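Local coordinates for protein aminofutalosine deaminase (Helicobacter pylori, PDB 7LKK) that deaminates the aminofutalosine of the menaquinone pathway by hydrolysis, using a metal ion held in an amidohydrolase TIM-barrel active site, at residues G94-G98 with E224-E228. Sequence-based numbering, arbitrary orientation.
Sequences GSFSG and ESLEE. With MCF ((8R)-3-(5-S-methyl-5-thio-beta-D-ribofuranosyl)-3,6,7,8-tetrahydroimidazo[4,5-d][1,3]diazepin-8-ol), chain J.
Phe-96 and Ser-97 meet Glu-224, Ser-225 and Glu-227 where two helices begin. Ser-95 is the N-cap of the first: its OG accepts from Gly-98 N at 2.9 Å. With CG anti to the backbone N (chi1 178°), the Phe-96 side chain reaches toward 224-228. Ser-225 lies over one face of the ring, its OG 3.4 Å from Phe-96 CD2 and its CB packed on CB and CG. Ser-225 OG accepts from Glu-228 N at 3.0 Å, so the residue against the ring is itself an N-cap. Phe-96 CE1 reaches to 3.6 Å from Glu-224 OE1; the ring and carboxylate planes are 58° apart, neither stacked nor perpendicular. The extended Glu-224 chain carries OE1 to N6 of the coformycin inhibitor, which donates at 2.7 Å in a fairly straight bond (163°). N6 lies at the edge of the Phe-96 ring, near its plane. Next in sequence, Ser-97 N donates to Glu-227 OE2 at 3.3 Å, a long bond arriving from well above the carboxylate plane. Ser-97 OG lies 3.1 Å from Glu-227 OE2. A bend at chi2 turns the Glu-227 carboxylate toward this helix start. Leu-306 touches both Phe-96 and Glu-224. The contact thus joins the starts of helices 96-106 and 226-234 beside the metal site, with Glu-224 following strand 218-222, which carries the iron ligand His-221.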
# COMPACT_ATOMS: atom_id res chain seq x y z
N GLY A 94 1.85 13.59 -8.39
CA GLY A 94 0.61 13.69 -9.14
C GLY A 94 0.80 13.82 -10.63
O GLY A 94 -0.18 13.66 -11.38
N SER A 95 2.01 14.10 -11.09
CA SER A 95 2.35 14.13 -12.50
C SER A 95 3.85 13.96 -12.62
O SER A 95 4.60 14.32 -11.70
CB SER A 95 1.90 15.44 -13.16
OG SER A 95 2.60 16.55 -12.64
N PHE A 96 4.29 13.39 -13.74
CA PHE A 96 5.73 13.28 -13.95
C PHE A 96 6.36 14.64 -14.23
O PHE A 96 7.43 14.96 -13.70
CB PHE A 96 6.04 12.31 -15.09
CG PHE A 96 7.51 12.18 -15.38
CD1 PHE A 96 8.29 11.28 -14.68
CD2 PHE A 96 8.11 12.99 -16.34
CE1 PHE A 96 9.64 11.17 -14.94
CE2 PHE A 96 9.46 12.88 -16.60
CZ PHE A 96 10.23 11.97 -15.90
N SER A 97 5.71 15.44 -15.08
CA SER A 97 6.21 16.78 -15.37
C SER A 97 6.29 17.63 -14.12
O SER A 97 7.26 18.37 -13.91
CB SER A 97 5.33 17.45 -16.43
OG SER A 97 3.98 17.48 -16.01
N GLY A 98 5.27 17.56 -13.27
CA GLY A 98 5.32 18.27 -12.00
C GLY A 98 6.44 17.79 -11.11
O GLY A 98 7.09 18.58 -10.42
N GLU A 224 8.73 6.28 -18.91
CA GLU A 224 8.15 6.38 -17.57
C GLU A 224 6.92 7.28 -17.52
O GLU A 224 6.18 7.24 -16.53
CB GLU A 224 9.22 6.91 -16.61
CG GLU A 224 8.85 6.91 -15.14
CD GLU A 224 9.97 7.43 -14.28
OE1 GLU A 224 11.01 7.85 -14.83
OE2 GLU A 224 9.82 7.42 -13.04
N SER A 225 6.66 8.06 -18.57
CA SER A 225 5.56 9.02 -18.53
C SER A 225 4.97 9.18 -19.92
O SER A 225 5.59 8.84 -20.93
CB SER A 225 6.03 10.38 -18.00
OG SER A 225 6.98 10.97 -18.88
N LEU A 226 3.74 9.70 -19.95
CA LEU A 226 3.14 10.10 -21.21
C LEU A 226 3.91 11.25 -21.85
O LEU A 226 4.03 11.33 -23.07
CB LEU A 226 1.67 10.48 -21.00
CG LEU A 226 0.90 10.98 -22.23
CD1 LEU A 226 0.99 9.98 -23.37
CD2 LEU A 226 -0.55 11.28 -21.87
N GLU A 227 4.43 12.16 -21.02
CA GLU A 227 5.21 13.28 -21.54
C GLU A 227 6.43 12.80 -22.31
O GLU A 227 6.73 13.31 -23.39
CB GLU A 227 5.62 14.21 -20.40
CG GLU A 227 4.46 14.90 -19.69
CD GLU A 227 4.00 14.16 -18.45
OE1 GLU A 227 4.04 12.92 -18.44
OE2 GLU A 227 3.59 14.83 -17.47
N GLU A 228 7.13 11.80 -21.77
CA GLU A 228 8.28 11.25 -22.48
C GLU A 228 7.86 10.55 -23.76
O GLU A 228 8.53 10.66 -24.79
CB GLU A 228 9.04 10.29 -21.56
CG GLU A 228 10.15 9.51 -22.25
CD GLU A 228 10.77 8.47 -21.35
OE1 GLU A 228 10.49 8.49 -20.13
OE2 GLU A 228 11.54 7.62 -21.86
O8 MCF J . 13.82 6.80 -11.47
C8 MCF J . 13.24 7.79 -10.66
C7 MCF J . 12.19 8.62 -11.40
N6 MCF J . 12.54 8.74 -12.80
C5 MCF J . 13.87 9.16 -13.17
N4 MCF J . 14.96 9.47 -12.25
C10 MCF J . 15.09 9.50 -10.78
C9 MCF J . 14.29 8.70 -9.98
N1 MCF J . 14.62 8.93 -8.72
C2 MCF J . 15.60 9.82 -8.67
N3 MCF J . 15.89 10.16 -9.93
C1S MCF J . 16.94 11.17 -10.28
C2S MCF J . 17.83 10.76 -11.48
O2S MCF J . 18.85 9.95 -11.07
O4S MCF J . 16.39 12.26 -10.66
C4S MCF J . 17.47 12.98 -11.64
C3S MCF J . 18.37 12.10 -11.95
O3S MCF J . 19.65 12.42 -11.23
C5S MCF J . 16.76 13.48 -12.89
S5S MCF J . 17.60 14.96 -13.52
C6S MCF J . 17.14 15.21 -15.26